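Local coordinates for transferrin (Manduca sexta, PDB 6WB6), which carries iron in an insect, binding one ferric ion per molecule together with a carbonate anion, at residues A[388-391]-A[392-396]; A[627-630]-A[631-635]; A[647-650]-A[651-655]; A[361-364]-A[365-369]. All coordinates share one frame; numbering follows the deposited sequence.

In the fold
All four contacts fall in the second transferrin-like domain, away from the iron and carbonate sites. Both sites belong to the first transferrin-like domain, where Y90 and Y204 bind the iron and R120 lines the carbonate pocket. Contact 4 lies on helix 360-375, and contact 2 is a loop that packs against it. Their centres are about 12 Å apart, and they touch: V630 O lies 2.9 Å from K365 NZ, a probable hydrogen bond, and V630 CG1 rests 3.4 Å from A362 CA. Contact 1 starts helix 390-399, with its centre about 17 Å from that of contact 4. Contact 3, on helix 644-659, lies farthest off, its centre about 32 Å from that of contact 4.

Contact 1: residues A[388-391]-A[392-396]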
loop_
_atom_site.group_PDB
_atom_site.type_symbol
_atom_site.label_atom_id
_atom_site.label_comp_id
_atom_site.label_asym_id
_atom_site.label_seq_id
_atom_site.Cartn_x
_atom_site.Cartn_y
_atom_site.Cartn_z
ATOM N N ASN A 388 -22.838 10.179 -9.531
ATOM C CA ASN A 388 -22.493 11.423 -10.205
ATOM C C ASN A 388 -22.144 12.539 -9.233
ATOM O O ASN A 388 -21.875 13.661 -9.669
ATOM C CB ASN A 388 -23.620 11.835 -11.154
ATOM C CG ASN A 388 -23.521 11.139 -12.521
ATOM O OD1 ASN A 388 -22.715 10.220 -12.717
ATOM N ND2 ASN A 388 -24.340 11.580 -13.468
ATOM N N SER A 389 -22.083 12.246 -7.937
ATOM C CA SER A 389 -21.602 13.225 -6.978
ATOM C C SER A 389 -21.110 12.527 -5.718
ATOM O O SER A 389 -21.341 11.336 -5.496
ATOM C CB SER A 389 -22.700 14.208 -6.595
ATOM O OG SER A 389 -23.637 13.553 -5.778
ATOM N N GLU A 390 -20.471 13.318 -4.865
ATOM C CA GLU A 390 -20.077 12.828 -3.556
ATOM C C GLU A 390 -21.306 12.484 -2.718
ATOM O O GLU A 390 -21.371 11.418 -2.102
ATOM C CB GLU A 390 -19.201 13.880 -2.873
ATOM C CG GLU A 390 -18.866 13.620 -1.417
ATOM C CD GLU A 390 -18.016 14.718 -0.827
ATOM O OE1 GLU A 390 -16.826 14.817 -1.196
ATOM O OE2 GLU A 390 -18.549 15.512 -0.024
ATOM N N ASP A 391 -22.306 13.377 -2.699
ATOM C CA ASP A 391 -23.514 13.099 -1.923
ATOM C C ASP A 391 -24.194 11.828 -2.416
ATOM O O ASP A 391 -24.732 11.051 -1.615
ATOM C CB ASP A 391 -24.476 14.289 -1.976
ATOM C CG ASP A 391 -25.777 14.006 -1.274
ATOM O OD1 ASP A 391 -25.842 14.157 -0.020
ATOM O OD2 ASP A 391 -26.738 13.602 -1.970
ATOM N N ALA A 392 -24.164 11.580 -3.724
ATOM C CA ALA A 392 -24.766 10.349 -4.226
ATOM C C ALA A 392 -23.920 9.130 -3.895
ATOM O O ALA A 392 -24.461 8.029 -3.757
ATOM C CB ALA A 392 -24.987 10.416 -5.732
ATOM N N CYS A 393 -22.594 9.289 -3.797
ATOM C CA CYS A 393 -21.775 8.176 -3.329
ATOM C C CYS A 393 -22.061 7.888 -1.864
ATOM O O CYS A 393 -22.099 6.725 -1.449
ATOM C CB CYS A 393 -20.281 8.476 -3.526
ATOM S SG CYS A 393 -19.626 7.895 -5.076
ATOM N N LEU A 394 -22.222 8.942 -1.062
ATOM C CA LEU A 394 -22.519 8.749 0.349
ATOM C C LEU A 394 -23.865 8.072 0.531
ATOM O O LEU A 394 -23.993 7.126 1.308
ATOM C CB LEU A 394 -22.490 10.086 1.080
ATOM C CG LEU A 394 -21.121 10.745 1.097
ATOM C CD1 LEU A 394 -21.297 12.145 1.622
ATOM C CD2 LEU A 394 -20.124 9.929 1.945
ATOM N N LYS A 395 -24.898 8.567 -0.143
ATOM C CA LYS A 395 -26.173 7.863 -0.104
ATOM C C LYS A 395 -25.991 6.412 -0.494
ATOM O O LYS A 395 -26.631 5.522 0.072
ATOM C CB LYS A 395 -27.180 8.527 -1.040
ATOM C CG LYS A 395 -28.502 7.782 -1.194
ATOM C CD LYS A 395 -29.242 7.584 0.153
ATOM C CE LYS A 395 -30.753 7.337 -0.072
ATOM N NZ LYS A 395 -31.470 6.746 1.130
ATOM N N SER A 396 -25.158 6.155 -1.500
ATOM C CA SER A 396 -25.036 4.788 -1.975
ATOM C C SER A 396 -24.399 3.907 -0.918
ATOM O O SER A 396 -24.795 2.746 -0.753
ATOM C CB SER A 396 -24.230 4.747 -3.273
ATOM O OG SER A 396 -23.954 3.416 -3.687
#
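S389 caps A392 at the start of helix 390-399. This is a serine N-cap on the helix that follows strand 381-386 and precedes strand 405-407 in the second transferrin-like domain. S389 OG accepts from A392 N at 2.9 Å. The hydroxyl is turned back between the backbone N and the carbonyl carbon of its own residue (chi1 72°), which brings it over the first turn. There it also rests against the methyl of the same alanine, with S389 OG 3.4 Å from A392 CB. The next amide is taken by the backbone: C393 N donates to S389 O at 2.9 Å. L394 N to E390 O and K395 N to D391 O continue the helical pattern, the last of these bonds almost straight at 176°.

L394 can be followed outward. L394 CB lies 3.6 Å from both E390 O and D391 O, which are on the same side of it. L394 CG comes to 3.3 Å from E390 O. CD1 then runs beside the aliphatic part of E390, where L394 CD1 meets E390 CG at 4.2 Å. The two side chains point the same way. Beyond them L394 packs on A415 and Y419 of helix 411-419, while the E390 carboxylate makes a salt bridge with R411. D391 turns its OD1 to the hydroxyl of Y419. C393 is in a disulfide with C356, which ties this helix to strand 352-357. C393 CB lies 3.4 Å from E390 O.

Contact 2: residues A[627-630]-A[631-635]; sequences NNNV and IFNNA
N629 and N634 grip each other through a reciprocal pair of hydrogen bonds. N629 N donates to N634 OD1 at 2.7 Å, from above the carbonyl plane of that amide. In return N634 N donates to N629 OD1 at 2.8 Å, this time in the carbonyl plane. N629 OD1 also accepts from a water at 2.8 Å, and the same water accepts a hydrogen bond from A635 N. Replacing N634 by an alanine removes OD1 and would probably leave N629 N without its acceptor and this side of the loop held by one bond fewer.

Two weaker polar contacts lie within the loop. N629 CA makes a CA-H...O contact with F632 O at 2.9 Å. F632 N makes a weak bond to V630 O at 2.6 Å.

The apolar contacts gather round I631. I631 CG1 lies 4.2 Å from V630 CG1, and I631 CG2 sits 3.5 Å above one face of the F632 ring, toward the rim. I631 also packs on C366 and M369 of helix 360-375, and F632 meets W588.

The positive phi of I631 (67°, with psi -57°) and the bond from F632 N to V630 O are those of a classic gamma turn, here in the loop between helix 597-611 and strand 638-641.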
loop_
_atom_site.group_PDB
_atom_site.type_symbol
_atom_site.label_atom_id
_atom_site.label_comp_id
_atom_site.label_asym_id
_atom_site.label_seq_id
_atom_site.Cartn_x
_atom_site.Cartn_y
_atom_site.Cartn_z
ATOM N N ASN A 627 -5.293 14.031 -15.202
ATOM C CA ASN A 627 -6.108 14.494 -14.086
ATOM C C ASN A 627 -5.410 14.201 -12.772
ATOM O O ASN A 627 -4.855 13.122 -12.579
ATOM C CB ASN A 627 -7.478 13.833 -14.082
ATOM C CG ASN A 627 -8.319 14.267 -15.245
ATOM O OD1 ASN A 627 -9.374 14.818 -15.052
ATOM N ND2 ASN A 627 -7.838 14.032 -16.470
ATOM N N ASN A 628 -5.456 15.161 -11.870
ATOM C CA ASN A 628 -4.848 14.996 -10.569
ATOM C C ASN A 628 -5.899 14.684 -9.526
ATOM O O ASN A 628 -7.092 14.937 -9.711
ATOM C CB ASN A 628 -4.066 16.248 -10.195
ATOM C CG ASN A 628 -2.839 16.391 -11.034
ATOM O OD1 ASN A 628 -1.809 15.781 -10.741
ATOM N ND2 ASN A 628 -2.957 17.131 -12.140
ATOM N N ASN A 629 -5.434 14.087 -8.431
ATOM C CA ASN A 629 -6.262 13.921 -7.254
ATOM C C ASN A 629 -7.434 13.010 -7.539
ATOM O O ASN A 629 -8.480 13.127 -6.905
ATOM C CB ASN A 629 -6.757 15.274 -6.755
ATOM C CG ASN A 629 -5.630 16.201 -6.478
ATOM O OD1 ASN A 629 -4.550 15.770 -6.041
ATOM N ND2 ASN A 629 -5.840 17.480 -6.756
ATOM N N VAL A 630 -7.249 12.106 -8.493
ATOM C CA VAL A 630 -8.266 11.117 -8.800
ATOM C C VAL A 630 -8.251 10.057 -7.702
ATOM O O VAL A 630 -7.233 9.389 -7.493
ATOM C CB VAL A 630 -8.028 10.495 -10.177
ATOM C CG1 VAL A 630 -9.205 9.643 -10.549
ATOM C CG2 VAL A 630 -7.798 11.588 -11.229
ATOM N N ILE A 631 -9.385 9.897 -7.011
ATOM C CA ILE A 631 -9.555 8.967 -5.882
ATOM C C ILE A 631 -8.720 9.409 -4.692
ATOM O O ILE A 631 -9.246 9.597 -3.595
ATOM C CB ILE A 631 -9.212 7.511 -6.246
ATOM C CG1 ILE A 631 -10.149 7.021 -7.350
ATOM C CG2 ILE A 631 -9.384 6.619 -5.010
ATOM C CD1 ILE A 631 -9.977 5.611 -7.776
ATOM N N PHE A 632 -7.414 9.548 -4.886
ATOM C CA PHE A 632 -6.526 10.042 -3.844
ATOM C C PHE A 632 -5.958 11.376 -4.284
ATOM O O PHE A 632 -5.787 11.630 -5.479
ATOM C CB PHE A 632 -5.375 9.047 -3.540
ATOM C CG PHE A 632 -5.850 7.610 -3.284
ATOM C CD1 PHE A 632 -6.405 7.255 -2.071
ATOM C CD2 PHE A 632 -5.744 6.652 -4.265
ATOM C CE1 PHE A 632 -6.872 5.980 -1.840
ATOM C CE2 PHE A 632 -6.188 5.362 -4.049
ATOM C CZ PHE A 632 -6.753 5.018 -2.822
ATOM N N ASN A 633 -5.640 12.226 -3.318
ATOM C CA ASN A 633 -4.907 13.429 -3.668
ATOM C C ASN A 633 -3.469 13.071 -3.991
ATOM O O ASN A 633 -2.869 12.216 -3.333
ATOM C CB ASN A 633 -4.957 14.438 -2.541
ATOM C CG ASN A 633 -6.328 15.025 -2.389
ATOM O OD1 ASN A 633 -6.809 15.679 -3.302
ATOM N ND2 ASN A 633 -6.985 14.755 -1.260
ATOM N N ASN A 634 -2.927 13.715 -5.024
ATOM C CA ASN A 634 -1.526 13.496 -5.391
ATOM C C ASN A 634 -0.592 13.718 -4.210
ATOM O O ASN A 634 0.485 13.131 -4.163
ATOM C CB ASN A 634 -1.117 14.419 -6.552
ATOM C CG ASN A 634 -1.729 14.015 -7.895
ATOM O OD1 ASN A 634 -2.851 13.481 -7.970
ATOM N ND2 ASN A 634 -0.997 14.295 -8.975
ATOM N N ALA A 635 -0.987 14.542 -3.241
ATOM C CA ALA A 635 -0.142 14.793 -2.078
ATOM C C ALA A 635 -0.164 13.658 -1.062
ATOM O O ALA A 635 0.678 13.638 -0.155
ATOM C CB ALA A 635 -0.568 16.084 -1.375
HETATM O O HOH W 1 -2.963 16.687 -3.893
#

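Contact 3: residues A[647-650]-A[651-655]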
loop_
_atom_site.group_PDB
_atom_site.type_symbol
_atom_site.label_atom_id
_atom_site.label_comp_id
_atom_site.label_asym_id
_atom_site.label_seq_id
_atom_site.Cartn_x
_atom_site.Cartn_y
_atom_site.Cartn_z
ATOM N N PHE A 647 -12.506 10.642 14.899
ATOM C CA PHE A 647 -13.873 10.720 14.402
ATOM C C PHE A 647 -14.752 11.512 15.358
ATOM O O PHE A 647 -15.429 12.474 14.965
ATOM C CB PHE A 647 -14.452 9.319 14.224
ATOM C CG PHE A 647 -15.869 9.307 13.697
ATOM C CD1 PHE A 647 -16.331 10.331 12.887
ATOM C CD2 PHE A 647 -16.722 8.264 14.006
ATOM C CE1 PHE A 647 -17.624 10.309 12.394
ATOM C CE2 PHE A 647 -18.007 8.224 13.518
ATOM C CZ PHE A 647 -18.464 9.254 12.705
ATOM N N GLU A 648 -14.752 11.114 16.633
ATOM C CA GLU A 648 -15.663 11.724 17.586
ATOM C C GLU A 648 -15.343 13.191 17.789
ATOM O O GLU A 648 -16.257 14.019 17.849
ATOM C CB GLU A 648 -15.625 10.952 18.894
ATOM C CG GLU A 648 -16.249 9.594 18.674
ATOM C CD GLU A 648 -16.159 8.669 19.869
ATOM O OE1 GLU A 648 -15.397 8.963 20.829
ATOM O OE2 GLU A 648 -16.860 7.638 19.817
ATOM N N LYS A 649 -14.055 13.542 17.820
ATOM C CA LYS A 649 -13.703 14.950 17.880
ATOM C C LYS A 649 -14.199 15.700 16.642
ATOM O O LYS A 649 -14.717 16.816 16.755
ATOM C CB LYS A 649 -12.196 15.118 18.043
ATOM C CG LYS A 649 -11.809 16.573 17.921
ATOM C CD LYS A 649 -10.628 16.976 18.744
ATOM C CE LYS A 649 -10.522 18.493 18.773
ATOM N NZ LYS A 649 -9.102 18.908 18.845
ATOM N N PHE A 650 -14.063 15.105 15.450
ATOM C CA PHE A 650 -14.546 15.779 14.246
ATOM C C PHE A 650 -16.051 15.998 14.316
ATOM O O PHE A 650 -16.557 17.026 13.856
ATOM C CB PHE A 650 -14.179 14.985 12.988
ATOM C CG PHE A 650 -12.693 14.997 12.658
ATOM C CD1 PHE A 650 -11.924 16.133 12.855
ATOM C CD2 PHE A 650 -12.075 13.866 12.167
ATOM C CE1 PHE A 650 -10.577 16.129 12.559
ATOM C CE2 PHE A 650 -10.738 13.859 11.886
ATOM C CZ PHE A 650 -9.992 14.988 12.076
ATOM N N LYS A 651 -16.781 15.049 14.905
ATOM C CA LYS A 651 -18.222 15.222 15.057
ATOM C C LYS A 651 -18.549 16.339 16.033
ATOM O O LYS A 651 -19.506 17.093 15.820
ATOM C CB LYS A 651 -18.869 13.919 15.521
ATOM C CG LYS A 651 -18.950 12.860 14.444
ATOM C CD LYS A 651 -19.885 11.741 14.837
ATOM C CE LYS A 651 -19.417 11.037 16.095
ATOM N NZ LYS A 651 -19.873 9.638 16.093
ATOM N N THR A 652 -17.778 16.467 17.110
ATOM C CA THR A 652 -18.070 17.531 18.062
ATOM C C THR A 652 -17.807 18.886 17.426
ATOM O O THR A 652 -18.622 19.810 17.549
ATOM C CB THR A 652 -17.248 17.357 19.347
ATOM O OG1 THR A 652 -17.491 16.049 19.893
ATOM C CG2 THR A 652 -17.627 18.407 20.397
ATOM N N ILE A 653 -16.689 19.009 16.705
ATOM C CA ILE A 653 -16.381 20.262 16.028
ATOM C C ILE A 653 -17.519 20.655 15.094
ATOM O O ILE A 653 -18.025 21.783 15.137
ATOM C CB ILE A 653 -15.051 20.138 15.278
ATOM C CG1 ILE A 653 -13.903 20.116 16.306
ATOM C CG2 ILE A 653 -14.933 21.262 14.265
ATOM C CD1 ILE A 653 -12.507 19.841 15.711
ATOM N N HIS A 654 -17.926 19.734 14.223
ATOM C CA HIS A 654 -19.062 19.988 13.344
ATOM C C HIS A 654 -20.320 20.350 14.129
ATOM O O HIS A 654 -21.083 21.230 13.711
ATOM C CB HIS A 654 -19.319 18.761 12.489
ATOM C CG HIS A 654 -20.531 18.863 11.628
ATOM N ND1 HIS A 654 -20.562 19.610 10.470
ATOM C CD2 HIS A 654 -21.753 18.292 11.741
ATOM C CE1 HIS A 654 -21.755 19.501 9.909
ATOM N NE2 HIS A 654 -22.501 18.718 10.668
ATOM N N ASP A 655 -20.566 19.677 15.264
ATOM C CA ASP A 655 -21.769 19.990 16.029
ATOM C C ASP A 655 -21.738 21.432 16.508
ATOM O O ASP A 655 -22.738 22.155 16.400
ATOM C CB ASP A 655 -21.936 19.030 17.216
ATOM C CG ASP A 655 -22.697 17.754 16.845
ATOM O OD1 ASP A 655 -23.351 17.709 15.788
ATOM O OD2 ASP A 655 -22.641 16.778 17.612
#
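The F647 ring carries K651 on one face. The lysine runs obliquely across it. K651 CG lies 3.5 Å from F647 CE1, and K651 CD lies 3.6 Å from F647 CZ. K651 CE stands over the face, 4.1 Å from the centroid of the F647 ring, as a CH-pi contact. K651 NZ then reaches 4.0 Å from the same centroid of F647, an off-centre cation-pi contact, with its nearest ring atom F647 CE2 at 3.5 Å. The bend of the lysine chain at chi3 (-61°) lays CE over the face; NZ goes on past the rim near F647 CE2. The ring itself also touches A416 of helix 411-419, and H422 and P423.

This is an i to i+4 aromatic-lysine pair on helix 644-659, one turn apart. K651 N donates to F647 O at 2.9 Å. T652, I653 and H654 bond through their amides to E648, K649 and F650 in the same way.

A second pair lies one turn apart as well. K649 CE meets I653 CD1 at 3.9 Å. Both side chains also pack on F475 of helix 467-479. E648 brings the opposite charge near the lysine, with E648 OE2 5.2 Å from K651 NZ and no direct contact between them.

Contact 4: residues A[361-364]-A[365-369]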
loop_
_atom_site.group_PDB
_atom_site.type_symbol
_atom_site.label_atom_id
_atom_site.label_comp_id
_atom_site.label_asym_id
_atom_site.label_seq_id
_atom_site.Cartn_x
_atom_site.Cartn_y
_atom_site.Cartn_z
ATOM N N VAL A 361 -13.241 9.132 -15.135
ATOM C CA VAL A 361 -11.810 8.917 -14.969
ATOM C C VAL A 361 -11.556 8.153 -13.675
ATOM O O VAL A 361 -10.808 7.177 -13.652
ATOM C CB VAL A 361 -11.029 10.244 -15.017
ATOM C CG1 VAL A 361 -11.475 11.205 -13.979
ATOM C CG2 VAL A 361 -9.545 9.974 -14.836
ATOM N N ALA A 362 -12.200 8.568 -12.586
ATOM C CA ALA A 362 -12.033 7.846 -11.327
ATOM C C ALA A 362 -12.494 6.403 -11.451
ATOM O O ALA A 362 -11.821 5.486 -10.959
ATOM C CB ALA A 362 -12.777 8.568 -10.227
ATOM N N LEU A 363 -13.621 6.170 -12.123
ATOM C CA LEU A 363 -14.018 4.799 -12.418
ATOM C C LEU A 363 -12.898 4.034 -13.121
ATOM O O LEU A 363 -12.637 2.871 -12.816
ATOM C CB LEU A 363 -15.264 4.779 -13.288
ATOM C CG LEU A 363 -15.812 3.399 -13.619
ATOM C CD1 LEU A 363 -16.131 2.666 -12.362
ATOM C CD2 LEU A 363 -17.071 3.533 -14.506
ATOM N N SER A 364 -12.272 4.646 -14.125
ATOM C CA SER A 364 -11.244 3.911 -14.843
ATOM C C SER A 364 -10.011 3.705 -13.971
ATOM O O SER A 364 -9.362 2.661 -14.075
ATOM C CB SER A 364 -10.885 4.625 -16.136
ATOM O OG SER A 364 -10.556 5.964 -15.859
ATOM N N LYS A 365 -9.686 4.671 -13.109
ATOM C CA LYS A 365 -8.556 4.491 -12.206
ATOM C C LYS A 365 -8.855 3.398 -11.194
ATOM O O LYS A 365 -7.989 2.565 -10.887
ATOM C CB LYS A 365 -8.217 5.817 -11.502
ATOM C CG LYS A 365 -6.963 5.733 -10.613
ATOM C CD LYS A 365 -6.574 7.052 -9.961
ATOM C CE LYS A 365 -5.433 6.822 -8.972
ATOM N NZ LYS A 365 -4.857 8.062 -8.354
ATOM N N CYS A 366 -10.088 3.359 -10.696
ATOM C CA CYS A 366 -10.480 2.312 -9.755
ATOM C C CYS A 366 -10.415 0.932 -10.403
ATOM O O CYS A 366 -10.011 -0.052 -9.768
ATOM C CB CYS A 366 -11.884 2.610 -9.232
ATOM S SG CYS A 366 -12.531 1.382 -8.128
ATOM N N ARG A 367 -10.777 0.839 -11.684
ATOM C CA ARG A 367 -10.742 -0.456 -12.356
ATOM C C ARG A 367 -9.313 -0.912 -12.629
ATOM O O ARG A 367 -9.027 -2.107 -12.547
ATOM C CB ARG A 367 -11.531 -0.401 -13.655
ATOM C CG ARG A 367 -13.041 -0.416 -13.393
ATOM C CD ARG A 367 -13.859 -0.333 -14.695
ATOM N NE ARG A 367 -15.287 -0.451 -14.414
ATOM C CZ ARG A 367 -16.247 0.027 -15.195
ATOM N NH1 ARG A 367 -15.934 0.670 -16.322
ATOM N NH2 ARG A 367 -17.523 -0.137 -14.842
ATOM N N ALA A 368 -8.418 0.010 -13.007
ATOM C CA ALA A 368 -7.023 -0.376 -13.209
ATOM C C ALA A 368 -6.390 -0.746 -11.875
ATOM O O ALA A 368 -5.648 -1.724 -11.779
ATOM C CB ALA A 368 -6.247 0.757 -13.896
ATOM N N MET A 369 -6.739 -0.010 -10.824
ATOM C CA MET A 369 -6.288 -0.348 -9.482
ATOM C C MET A 369 -6.832 -1.698 -9.029
ATOM O O MET A 369 -6.130 -2.462 -8.362
ATOM C CB MET A 369 -6.711 0.758 -8.527
ATOM C CG MET A 369 -6.259 0.596 -7.117
ATOM S SD MET A 369 -6.346 2.171 -6.271
ATOM C CE MET A 369 -8.027 2.655 -6.637
#
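L363 lies over one face of the R367 guanidinium. This is an apolar contact made by both branches of the leucine. L363 CD2 stands 3.4 Å above the guanidinium plane of R367, toward its rim, and is 3.6 Å from R367 NH1. L363 CG comes to 3.7 Å from R367 CZ, and L363 CD1 to 3.8 Å from R367 NE. A spacing of one turn puts the two side chains on one side of the helix. The leucine has CG opposite its backbone N (chi1 -178°), and this, with the arginine chain extended from CG to NE, brings CD2 over the guanidinium. With an alanine at L363 the guanidinium would probably lose the leucine's cover and be freer to turn.

The pair sits on helix 360-375, the helix of the beta-alpha-beta unit formed with strands 352-357 and 381-386. L363 also touches V357 of strand 352-357 and C384 and Q386 of strand 381-386. C366 is joined to C384 by a disulfide, which fastens the helix to strand 381-386.

The hydrogen bonds are helical, with one addition. V361 O accepts both K365 N at 2.8 Å and S364 OG at a short 2.5 Å. N360 O is a second acceptor for the single proton of that hydroxyl, and the two carbonyls compete for it. R367 N donates to L363 O at 3.0 Å. K365 leads away in an extended chain, and its NZ bonds I620 O and V630 O.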